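Local structure of Alr1585 protein (Nostoc sp., 5C2I) at residues N9-S17 and L209-R219; H198-P208 and R361-E371. The protein probably oxidises dyes and other substrates with hydrogen peroxide, as a haem-containing peroxidase of the dye-decolorizing (DyP) type. The protein carries 1 engineered substitution. All coordinates share one frame; numbering follows the deposited sequence.

Contact 1. Residues N9-S17 and L209-R219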
loop_
_atom_site.group_PDB
_atom_site.type_symbol
_atom_site.label_atom_id
_atom_site.label_comp_id
_atom_site.label_asym_id
_atom_site.label_seq_id
_atom_site.Cartn_x
_atom_site.Cartn_y
_atom_site.Cartn_z
ATOM N N ASN A 9 44.313 13.470 2.714
ATOM C CA ASN A 9 44.196 12.164 3.371
ATOM C C ASN A 9 42.974 12.049 4.265
ATOM O O ASN A 9 42.934 12.666 5.337
ATOM C CB ASN A 9 45.400 11.906 4.287
ATOM C CG ASN A 9 46.705 11.890 3.534
ATOM O OD1 ASN A 9 47.022 10.916 2.877
ATOM N ND2 ASN A 9 47.458 12.974 3.614
ATOM N N LEU A 10 42.014 11.239 3.868
ATOM C CA LEU A 10 40.810 11.039 4.670
ATOM C C LEU A 10 41.177 10.191 5.887
ATOM O O LEU A 10 41.924 9.234 5.759
ATOM C CB LEU A 10 39.739 10.341 3.831
ATOM C CG LEU A 10 38.305 10.400 4.367
ATOM C CD1 LEU A 10 37.762 11.836 4.226
ATOM C CD2 LEU A 10 37.427 9.398 3.654
ATOM N N PRO A 11 40.641 10.523 7.062
ATOM C CA PRO A 11 40.799 9.562 8.148
ATOM C C PRO A 11 40.245 8.147 7.797
ATOM O O PRO A 11 39.353 7.994 6.946
ATOM C CB PRO A 11 40.006 10.174 9.297
ATOM C CG PRO A 11 39.789 11.599 8.942
ATOM C CD PRO A 11 39.793 11.669 7.440
ATOM N N GLU A 12 40.791 7.134 8.462
ATOM C CA GLU A 12 40.466 5.749 8.158
ATOM C C GLU A 12 38.967 5.451 8.172
ATOM O O GLU A 12 38.484 4.642 7.403
ATOM C CB GLU A 12 41.179 4.841 9.174
ATOM C CG GLU A 12 40.977 3.354 8.963
ATOM C CD GLU A 12 41.503 2.875 7.619
ATOM O OE1 GLU A 12 42.334 3.570 6.969
ATOM O OE2 GLU A 12 41.110 1.758 7.235
ATOM N N ASP A 13 38.235 6.071 9.091
ATOM C CA ASP A 13 36.782 5.851 9.191
ATOM C C ASP A 13 35.976 6.991 8.625
ATOM O O ASP A 13 34.750 7.054 8.834
ATOM C CB ASP A 13 36.352 5.604 10.651
ATOM C CG ASP A 13 36.867 4.316 11.168
ATOM O OD1 ASP A 13 37.172 3.422 10.380
ATOM O OD2 ASP A 13 37.019 4.213 12.385
ATOM N N GLY A 14 36.632 7.875 7.883
ATOM C CA GLY A 14 35.934 9.038 7.339
ATOM C C GLY A 14 35.798 10.139 8.376
ATOM O O GLY A 14 36.280 10.007 9.502
ATOM N N ILE A 15 35.152 11.216 7.998
ATOM C CA ILE A 15 34.937 12.365 8.881
ATOM C C ILE A 15 33.737 12.037 9.791
ATOM O O ILE A 15 32.644 11.749 9.317
ATOM C CB ILE A 15 34.670 13.689 8.075
ATOM C CG1 ILE A 15 35.701 14.011 6.935
ATOM C CG2 ILE A 15 34.373 14.817 9.055
ATOM C CD1 ILE A 15 37.121 14.167 7.352
ATOM N N ASP A 16 33.931 12.121 11.099
ATOM C CA ASP A 16 32.867 11.796 12.061
ATOM C C ASP A 16 32.069 13.054 12.426
ATOM O O ASP A 16 32.546 13.896 13.200
ATOM C CB ASP A 16 33.483 11.167 13.306
ATOM C CG ASP A 16 32.439 10.709 14.316
ATOM O OD1 ASP A 16 31.246 11.024 14.182
ATOM O OD2 ASP A 16 32.831 10.073 15.293
ATOM N N SER A 17 30.883 13.198 11.853
ATOM C CA SER A 17 30.076 14.400 12.064
ATOM C C SER A 17 29.680 14.580 13.525
ATOM O O SER A 17 29.489 15.698 13.954
ATOM C CB SER A 17 28.841 14.398 11.187
ATOM O OG SER A 17 28.052 13.272 11.484
ATOM N N LEU A 209 33.410 8.134 -0.850
ATOM C CA LEU A 209 32.851 8.284 0.488
ATOM C C LEU A 209 33.748 9.166 1.328
ATOM O O LEU A 209 34.993 9.063 1.257
ATOM C CB LEU A 209 32.689 6.919 1.167
ATOM C CG LEU A 209 31.848 5.909 0.357
ATOM C CD1 LEU A 209 31.714 4.619 1.166
ATOM C CD2 LEU A 209 30.472 6.475 0.055
ATOM N N PHE A 210 33.109 9.965 2.184
ATOM C CA PHE A 210 33.795 10.960 3.018
ATOM C C PHE A 210 33.399 10.931 4.484
ATOM O O PHE A 210 34.245 11.045 5.341
ATOM C CB PHE A 210 33.496 12.373 2.474
ATOM C CG PHE A 210 33.840 12.533 1.029
ATOM C CD1 PHE A 210 35.151 12.733 0.634
ATOM C CD2 PHE A 210 32.869 12.458 0.061
ATOM C CE1 PHE A 210 35.470 12.851 -0.711
ATOM C CE2 PHE A 210 33.190 12.566 -1.281
ATOM C CZ PHE A 210 34.487 12.794 -1.637
ATOM N N MET A 211 32.119 10.745 4.754
ATOM C CA MET A 211 31.599 10.799 6.111
ATOM C C MET A 211 31.568 9.416 6.756
ATOM O O MET A 211 31.222 8.413 6.081
ATOM C CB MET A 211 30.187 11.425 6.120
ATOM C CG MET A 211 30.057 12.781 5.460
ATOM S SD MET A 211 31.165 14.004 6.182
ATOM C CE MET A 211 30.560 14.100 7.831
ATOM N N LYS A 212 31.910 9.379 8.029
ATOM C CA LYS A 212 31.939 8.128 8.819
ATOM C C LYS A 212 30.685 7.257 8.643
ATOM O O LYS A 212 30.801 6.028 8.488
ATOM C CB LYS A 212 32.165 8.397 10.302
ATOM C CG LYS A 212 32.247 7.106 11.150
ATOM C CD LYS A 212 32.648 7.361 12.591
ATOM C CE LYS A 212 32.661 6.059 13.360
ATOM N NZ LYS A 212 33.104 6.257 14.746
ATOM N N ARG A 213 29.506 7.862 8.685
ATOM C CA ARG A 213 28.265 7.076 8.637
ATOM C C ARG A 213 28.228 6.271 7.340
ATOM O O ARG A 213 27.833 5.085 7.337
ATOM C CB ARG A 213 27.019 7.967 8.715
ATOM C CG ARG A 213 26.860 8.656 10.058
ATOM C CD ARG A 213 25.958 7.913 10.985
ATOM N NE ARG A 213 24.755 7.395 10.335
ATOM C CZ ARG A 213 23.951 6.495 10.901
ATOM N NH1 ARG A 213 24.190 6.055 12.143
ATOM N NH2 ARG A 213 22.909 6.031 10.221
ATOM N N ASP A 214 28.679 6.888 6.250
ATOM C CA ASP A 214 28.758 6.181 4.972
ATOM C C ASP A 214 29.872 5.170 4.921
ATOM O O ASP A 214 29.687 4.051 4.398
ATOM C CB ASP A 214 28.951 7.186 3.813
ATOM C CG ASP A 214 27.710 8.055 3.543
ATOM O OD1 ASP A 214 26.584 7.650 3.874
ATOM O OD2 ASP A 214 27.870 9.154 2.976
ATOM N N VAL A 215 31.055 5.567 5.387
ATOM C CA VAL A 215 32.235 4.701 5.322
ATOM C C VAL A 215 31.979 3.414 6.089
ATOM O O VAL A 215 32.220 2.312 5.584
ATOM C CB VAL A 215 33.496 5.408 5.845
ATOM C CG1 VAL A 215 34.662 4.435 5.970
ATOM C CG2 VAL A 215 33.887 6.562 4.910
ATOM N N VAL A 216 31.493 3.549 7.314
ATOM C CA VAL A 216 31.280 2.370 8.156
ATOM C C VAL A 216 30.189 1.446 7.590
ATOM O O VAL A 216 30.366 0.223 7.551
ATOM C CB VAL A 216 30.998 2.817 9.594
ATOM C CG1 VAL A 216 30.589 1.629 10.438
ATOM C CG2 VAL A 216 32.260 3.449 10.180
ATOM N N ARG A 217 29.082 2.021 7.141
ATOM C CA ARG A 217 27.996 1.253 6.531
ATOM C C ARG A 217 28.506 0.497 5.323
ATOM O O ARG A 217 28.211 -0.666 5.154
ATOM C CB ARG A 217 26.847 2.158 6.084
ATOM C CG ARG A 217 25.617 1.415 5.532
ATOM C CD ARG A 217 24.629 2.346 4.782
ATOM N NE ARG A 217 25.283 2.875 3.589
ATOM C CZ ARG A 217 25.617 4.153 3.374
ATOM N NH1 ARG A 217 25.301 5.099 4.234
ATOM N NH2 ARG A 217 26.254 4.476 2.271
ATOM N N GLU A 218 29.224 1.187 4.445
ATOM C CA GLU A 218 29.711 0.552 3.246
ATOM C C GLU A 218 30.744 -0.513 3.537
ATOM O O GLU A 218 30.719 -1.582 2.918
ATOM C CB GLU A 218 30.205 1.576 2.244
ATOM C CG GLU A 218 29.075 2.465 1.737
ATOM C CD GLU A 218 28.139 1.760 0.756
ATOM O OE1 GLU A 218 28.610 0.866 0.029
ATOM O OE2 GLU A 218 26.940 2.128 0.685
ATOM N N ARG A 219 31.605 -0.284 4.515
ATOM C CA ARG A 219 32.617 -1.261 4.885
ATOM C C ARG A 219 32.012 -2.594 5.359
ATOM O O ARG A 219 32.514 -3.676 4.956
ATOM C CB ARG A 219 33.554 -0.709 5.956
ATOM C CG ARG A 219 34.789 -1.546 6.255
ATOM C CD ARG A 219 35.510 -1.039 7.473
ATOM N NE ARG A 219 36.333 0.105 7.239
ATOM C CZ ARG A 219 36.321 1.213 7.988
ATOM N NH1 ARG A 219 35.552 1.338 9.056
ATOM N NH2 ARG A 219 37.134 2.196 7.668
HETATM O O HOH W 1 29.269 10.762 10.011
#

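Contact 2. Residues H198-P208 and R361-E371. Engineered in segment 198-208: His203 (natural residue Asp). With HEM (protoporphyrin IX containing Fe), chain E.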
loop_
_atom_site.group_PDB
_atom_site.type_symbol
_atom_site.label_atom_id
_atom_site.label_comp_id
_atom_site.label_asym_id
_atom_site.label_seq_id
_atom_site.Cartn_x
_atom_site.Cartn_y
_atom_site.Cartn_z
ATOM N N HIS A 198 15.678 5.511 -15.013
ATOM C CA HIS A 198 14.557 5.144 -15.880
ATOM C C HIS A 198 14.722 3.883 -16.719
ATOM O O HIS A 198 13.739 3.290 -17.074
ATOM C CB HIS A 198 14.224 6.326 -16.803
ATOM C CG HIS A 198 13.279 7.305 -16.185
ATOM N ND1 HIS A 198 13.664 8.547 -15.739
ATOM C CD2 HIS A 198 11.950 7.218 -15.955
ATOM C CE1 HIS A 198 12.622 9.173 -15.211
ATOM N NE2 HIS A 198 11.564 8.397 -15.362
ATOM N N PHE A 199 15.951 3.511 -17.078
ATOM C CA PHE A 199 16.156 2.260 -17.809
ATOM C C PHE A 199 16.013 1.038 -16.918
ATOM O O PHE A 199 16.008 -0.089 -17.419
ATOM C CB PHE A 199 17.520 2.238 -18.542
ATOM C CG PHE A 199 17.699 3.304 -19.582
ATOM C CD1 PHE A 199 16.664 3.722 -20.400
ATOM C CD2 PHE A 199 18.953 3.877 -19.777
ATOM C CE1 PHE A 199 16.867 4.670 -21.403
ATOM C CE2 PHE A 199 19.179 4.831 -20.766
ATOM C CZ PHE A 199 18.120 5.230 -21.599
ATOM N N GLY A 200 15.810 1.245 -15.619
ATOM C CA GLY A 200 15.459 0.162 -14.696
ATOM C C GLY A 200 16.624 -0.361 -13.877
ATOM O O GLY A 200 16.453 -1.297 -13.121
ATOM N N PHE A 201 17.791 0.258 -13.985
ATOM C CA PHE A 201 18.952 -0.184 -13.243
ATOM C C PHE A 201 19.110 0.560 -11.920
ATOM O O PHE A 201 18.977 1.779 -11.844
ATOM C CB PHE A 201 20.232 0.007 -14.071
ATOM C CG PHE A 201 20.271 -0.843 -15.323
ATOM C CD1 PHE A 201 19.519 -0.479 -16.433
ATOM C CD2 PHE A 201 21.008 -2.002 -15.368
ATOM C CE1 PHE A 201 19.551 -1.241 -17.592
ATOM C CE2 PHE A 201 21.018 -2.805 -16.517
ATOM C CZ PHE A 201 20.282 -2.439 -17.626
ATOM N N VAL A 202 19.430 -0.179 -10.885
ATOM C CA VAL A 202 19.748 0.417 -9.583
ATOM C C VAL A 202 20.866 1.430 -9.770
ATOM O O VAL A 202 21.815 1.191 -10.535
ATOM C CB VAL A 202 20.148 -0.642 -8.560
ATOM C CG1 VAL A 202 20.509 0.007 -7.232
ATOM C CG2 VAL A 202 18.955 -1.531 -8.323
ATOM N N HIS A 203 20.746 2.552 -9.088
ATOM C CA HIS A 203 21.563 3.724 -9.398
ATOM C C HIS A 203 22.035 4.387 -8.145
ATOM O O HIS A 203 21.253 4.536 -7.185
ATOM C CB HIS A 203 20.740 4.686 -10.251
ATOM C CG HIS A 203 21.568 5.680 -11.000
ATOM N ND1 HIS A 203 21.254 7.008 -11.045
ATOM C CD2 HIS A 203 22.699 5.547 -11.717
ATOM C CE1 HIS A 203 22.141 7.650 -11.791
ATOM N NE2 HIS A 203 23.036 6.788 -12.193
ATOM N N GLY A 204 23.299 4.826 -8.160
ATOM C CA GLY A 204 23.922 5.462 -7.009
ATOM C C GLY A 204 24.714 4.500 -6.160
ATOM O O GLY A 204 25.058 4.835 -5.036
ATOM N N VAL A 205 25.035 3.317 -6.688
ATOM C CA VAL A 205 25.669 2.277 -5.895
ATOM C C VAL A 205 27.131 2.663 -5.500
ATOM O O VAL A 205 27.504 2.601 -4.316
ATOM C CB VAL A 205 25.696 0.930 -6.640
ATOM C CG1 VAL A 205 26.403 -0.108 -5.818
ATOM C CG2 VAL A 205 24.295 0.482 -7.014
ATOM N N SER A 206 27.948 3.014 -6.493
ATOM C CA SER A 206 29.387 3.252 -6.272
ATOM C C SER A 206 29.712 4.737 -6.185
ATOM O O SER A 206 29.602 5.480 -7.189
ATOM C CB SER A 206 30.200 2.621 -7.393
ATOM O OG SER A 206 31.580 2.783 -7.122
ATOM N N GLN A 207 30.092 5.168 -4.986
ATOM C CA GLN A 207 30.385 6.588 -4.726
ATOM C C GLN A 207 31.702 6.773 -3.973
ATOM O O GLN A 207 32.049 5.957 -3.117
ATOM C CB GLN A 207 29.294 7.212 -3.897
ATOM C CG GLN A 207 27.928 7.201 -4.543
ATOM C CD GLN A 207 27.635 8.463 -5.310
ATOM O OE1 GLN A 207 28.521 9.060 -5.954
ATOM N NE2 GLN A 207 26.392 8.907 -5.205
ATOM N N PRO A 208 32.420 7.854 -4.259
ATOM C CA PRO A 208 33.413 8.303 -3.279
ATOM C C PRO A 208 32.769 8.570 -1.930
ATOM O O PRO A 208 31.686 9.178 -1.884
ATOM C CB PRO A 208 33.934 9.617 -3.874
ATOM C CG PRO A 208 33.490 9.648 -5.275
ATOM C CD PRO A 208 32.255 8.814 -5.366
ATOM N N ARG A 361 37.497 10.526 -10.167
ATOM C CA ARG A 361 36.158 10.147 -9.721
ATOM C C ARG A 361 35.265 11.369 -9.521
ATOM O O ARG A 361 35.749 12.460 -9.206
ATOM C CB ARG A 361 36.233 9.363 -8.391
ATOM C CG ARG A 361 36.721 7.916 -8.494
ATOM C CD ARG A 361 36.799 7.223 -7.129
ATOM N NE ARG A 361 37.890 7.772 -6.318
ATOM C CZ ARG A 361 38.090 7.474 -5.020
ATOM N NH1 ARG A 361 37.281 6.641 -4.396
ATOM N NH2 ARG A 361 39.101 8.024 -4.365
ATOM N N ILE A 362 33.964 11.139 -9.604
ATOM C CA ILE A 362 32.968 12.157 -9.340
ATOM C C ILE A 362 31.999 11.673 -8.256
ATOM O O ILE A 362 31.802 10.484 -8.064
ATOM C CB ILE A 362 32.155 12.490 -10.602
ATOM C CG1 ILE A 362 31.483 11.242 -11.182
ATOM C CG2 ILE A 362 33.058 13.163 -11.649
ATOM C CD1 ILE A 362 30.423 11.566 -12.241
ATOM N N THR A 363 31.409 12.626 -7.537
ATOM C CA THR A 363 30.465 12.307 -6.479
ATOM C C THR A 363 29.074 12.684 -6.978
ATOM O O THR A 363 28.783 13.858 -7.212
ATOM C CB THR A 363 30.843 13.091 -5.217
ATOM O OG1 THR A 363 32.151 12.708 -4.776
ATOM C CG2 THR A 363 29.836 12.880 -4.079
ATOM N N ARG A 364 28.241 11.687 -7.218
ATOM C CA ARG A 364 26.973 11.886 -7.935
ATOM C C ARG A 364 25.824 12.210 -6.940
ATOM O O ARG A 364 25.704 11.580 -5.845
ATOM C CB ARG A 364 26.666 10.656 -8.776
ATOM C CG ARG A 364 27.657 10.494 -9.934
ATOM C CD ARG A 364 27.413 9.220 -10.741
ATOM N NE ARG A 364 27.748 8.088 -9.881
ATOM C CZ ARG A 364 27.079 6.944 -9.826
ATOM N NH1 ARG A 364 26.040 6.726 -10.604
ATOM N NH2 ARG A 364 27.456 6.007 -8.989
ATOM N N ARG A 365 24.985 13.147 -7.326
ATOM C CA ARG A 365 23.818 13.541 -6.530
ATOM C C ARG A 365 22.602 13.709 -7.420
ATOM O O ARG A 365 21.885 14.715 -7.323
ATOM C CB ARG A 365 24.121 14.840 -5.753
ATOM C CG ARG A 365 25.349 14.794 -4.851
ATOM C CD ARG A 365 25.097 13.992 -3.583
ATOM N NE ARG A 365 26.295 13.899 -2.733
ATOM C CZ ARG A 365 26.884 12.776 -2.341
ATOM N NH1 ARG A 365 26.494 11.614 -2.830
ATOM N NH2 ARG A 365 27.935 12.798 -1.521
ATOM N N ALA A 366 22.445 12.757 -8.347
ATOM C CA ALA A 366 21.430 12.858 -9.390
ATOM C C ALA A 366 20.046 12.492 -8.874
ATOM O O ALA A 366 19.900 11.787 -7.840
ATOM C CB ALA A 366 21.804 11.987 -10.579
ATOM N N VAL A 367 19.021 12.948 -9.586
ATOM C CA VAL A 367 17.628 12.602 -9.274
ATOM C C VAL A 367 16.897 12.462 -10.591
ATOM O O VAL A 367 17.408 12.894 -11.642
ATOM C CB VAL A 367 16.906 13.635 -8.397
ATOM C CG1 VAL A 367 17.535 13.710 -7.018
ATOM C CG2 VAL A 367 16.933 15.003 -9.033
ATOM N N SER A 368 15.697 11.925 -10.544
ATOM C CA SER A 368 14.943 11.697 -11.784
ATOM C C SER A 368 13.947 12.827 -12.079
ATOM O O SER A 368 13.512 13.533 -11.186
ATOM C CB SER A 368 14.210 10.355 -11.669
ATOM O OG SER A 368 15.179 9.318 -11.803
ATOM N N TYR A 369 13.583 12.935 -13.346
ATOM C CA TYR A 369 12.452 13.766 -13.794
ATOM C C TYR A 369 11.560 13.024 -14.773
ATOM O O TYR A 369 11.937 11.998 -15.355
ATOM C CB TYR A 369 12.947 15.051 -14.454
ATOM C CG TYR A 369 13.500 14.925 -15.856
ATOM C CD1 TYR A 369 14.852 14.658 -16.084
ATOM C CD2 TYR A 369 12.683 15.139 -16.970
ATOM C CE1 TYR A 369 15.353 14.584 -17.374
ATOM C CE2 TYR A 369 13.166 15.046 -18.265
ATOM C CZ TYR A 369 14.502 14.748 -18.462
ATOM O OH TYR A 369 15.000 14.701 -19.732
ATOM N N GLY A 370 10.349 13.536 -14.938
ATOM C CA GLY A 370 9.398 12.984 -15.870
ATOM C C GLY A 370 8.559 11.862 -15.286
ATOM O O GLY A 370 8.101 11.961 -14.185
ATOM N N GLU A 371 8.347 10.801 -16.063
ATOM C CA GLU A 371 7.464 9.693 -15.709
ATOM C C GLU A 371 7.888 9.057 -14.393
ATOM O O GLU A 371 9.062 8.693 -14.235
ATOM C CB GLU A 371 7.542 8.615 -16.814
ATOM C CG GLU A 371 6.719 7.381 -16.511
ATOM C CD GLU A 371 5.269 7.751 -16.329
ATOM O OE1 GLU A 371 4.678 8.149 -17.355
ATOM O OE2 GLU A 371 4.765 7.736 -15.158
HETATM C CHA HEM E . 27.381 4.308 -12.471
HETATM C CHB HEM E . 23.387 4.930 -15.101
HETATM C CHC HEM E . 25.152 9.123 -16.752
HETATM C CHD HEM E . 29.224 8.334 -14.308
HETATM C C1A HEM E . 26.145 4.099 -13.060
HETATM C C2A HEM E . 25.327 2.947 -12.864
HETATM C C3A HEM E . 24.210 3.127 -13.603
HETATM C C4A HEM E . 24.325 4.389 -14.227
HETATM C CMA HEM E . 23.019 2.213 -13.714
HETATM C CAA HEM E . 25.627 1.724 -11.987
HETATM C CBA HEM E . 25.212 1.783 -10.515
HETATM C CGA HEM E . 25.938 2.919 -9.848
HETATM O O1A HEM E . 27.116 2.791 -9.401
HETATM O O2A HEM E . 25.357 4.001 -9.748
HETATM C C1B HEM E . 23.526 6.162 -15.737
HETATM C C2B HEM E . 22.519 6.753 -16.578
HETATM C C3B HEM E . 22.980 7.921 -17.000
HETATM C C4B HEM E . 24.336 8.025 -16.457
HETATM C CMB HEM E . 21.190 6.148 -16.866
HETATM C CAB HEM E . 22.357 8.986 -17.826
HETATM C CBB HEM E . 21.030 9.167 -17.941
HETATM C C1C HEM E . 26.464 9.264 -16.269
HETATM C C2C HEM E . 27.367 10.237 -16.642
HETATM C C3C HEM E . 28.532 9.993 -15.961
HETATM C C4C HEM E . 28.304 8.872 -15.154
HETATM C CMC HEM E . 27.140 11.400 -17.563
HETATM C CAC HEM E . 29.816 10.690 -16.025
HETATM C CBC HEM E . 30.344 11.335 -17.036
HETATM C C1D HEM E . 28.952 7.213 -13.527
HETATM C C2D HEM E . 29.930 6.711 -12.567
HETATM C C3D HEM E . 29.449 5.572 -12.089
HETATM C C4D HEM E . 28.130 5.421 -12.742
HETATM C CMD HEM E . 31.266 7.326 -12.183
HETATM C CAD HEM E . 30.087 4.711 -11.037
HETATM C CBD HEM E . 31.091 3.700 -11.604
HETATM C CGD HEM E . 31.703 2.923 -10.484
HETATM O O1D HEM E . 31.618 1.700 -10.558
HETATM O O2D HEM E . 32.296 3.479 -9.498
HETATM N NA HEM E . 25.555 4.940 -13.957
HETATM N NB HEM E . 24.583 6.911 -15.768
HETATM N NC HEM E . 27.065 8.369 -15.433
HETATM N ND HEM E . 27.922 6.375 -13.663
HETATM FE FE HEM E . 26.320 6.621 -14.709
HETATM O O HOH W 2 16.404 8.278 -14.566
HETATM O O HOH W 3 25.338 7.995 -13.091
HETATM O O HOH W 4 30.075 8.312 -8.197
HETATM O O HOH W 5 29.320 10.361 -1.178
#

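Contact 1. Residues N9-S17 and L209-R219
Ile15 and Met211 form a single beta bridge, the backbone link between the two segments. Ile15 N gives a hydrogen bond to Phe210 O (2.8 Å), and Lys212 N returns one to Ile15 O. Gly14 passes through here with its CA 3.3 Å from Phe210 O; a CB on it would clash with that oxygen and with Val215. Asp13 O, buried without a hydrogen-bond partner, faces the CA-H of Lys212 (O to CA 3.0 Å) and the CB of Val215.

Charged side chains pair at two places, firmly at Arg219 and loosely at Lys212. Arg219, its chain bent at chi3 (-79°), turns NH1 and NH2 end-on to one oxygen, Asp13 OD1, each nitrogen 3.0 Å away, with carboxylate and guanidinium planes 61° apart. A leucine in its place would probably leave the Asp13 carboxylate without its mate and the turn less firmly held at this end of the helix. The extended Lys212 runs alongside Asp16, its NZ making a long salt bridge with OD2, while Asp16 OD1 accepts from Glu18 N and OD2 from Asn19 ND2.

Apolar contact is made by Met211: its SD lies 4.0 Å from Ile15 CB, and its CE lies near Ser17 CB.

The turn Pro11-Gly14 and the loop following it, downstream of helix 4-8, thus cover the first turns of helix 212-221, for which Met211 is the N-cap residue.

Contact 2. Residues H198-P208 and R361-E371
Arg364 and Ser206 meet at the haem: NH2 of the arginine gives a hydrogen bond to Ser206 O (2.9 Å) almost in the guanidinium plane. The same guanidinium lays one face over haem atom C4D near its rim, and NH1 and NH2 both grip propionate oxygen O2A, NH1 at 2.9 Å. A bend at chi3 (-68°) of an otherwise extended chain carries the group there. From 198-208, Gly204 N binds the same O2A, Ser206 N gives a hydrogen bond to O1A, the other oxygen of that propionate, and Ser206 OG gives a bond to O2D of the second propionate (2.6 Å). The ring of His203, an engineered replacement for aspartate, sets its edge against the porphyrin, CD2 3.2 Å from haem C4A. Its plane stands 72° from that of the Arg364 guanidinium, and water 3, an iron ligand at 2.3 Å from FE, lies within bonding reach of His203 NE2 and accepts from Arg364 NH1.

Gln207 fixes the root of the arginine. Its amide bonds the Arg364 backbone twice, OE1 accepting the Arg364 N-H through an in-plane lone pair and NE2 giving to O (2.8 Å). Water 4 accepts from Arg364 NE beside this amide. Pro208 packs against Ile362 O and Thr363 OG1, and water 5 joins Pro208 O to Arg365, whose guanidinium also binds Ile34 O.

At the far end His198 NE2 gives a hydrogen bond to Glu371 O (2.8 Å), in both the ring and carbonyl planes, and water 2 joins His198 to Ser368.

Natural aspartate at position 203 would complete the GXXDG motif of DyP peroxidases, here Gly200 to Gly204, which with an arginine such as Arg364 forms the distal haem site.

How the contacts relate
The segments 198-208 and 209-219 are consecutive in the chain: Pro208 closes the haem-side segment of contact 2, and Leu209 begins the segment of contact 1 that leads into helix 212-221. The contact centres lie about 21 Å apart, yet they touch where the ring of Phe210, through CE2, packs 3.6 Å from Thr363 OG1 on strand 363-369. Contact 2 lines the haem pocket directly. Contact 1 is set back from it, the side chain of Leu209 being about 10 Å from the haem, and joins the N-terminal region to the helix outside. Along the continuous run 198-219, 9-17 packs on the helical part and 361-371 runs along the haem-side part.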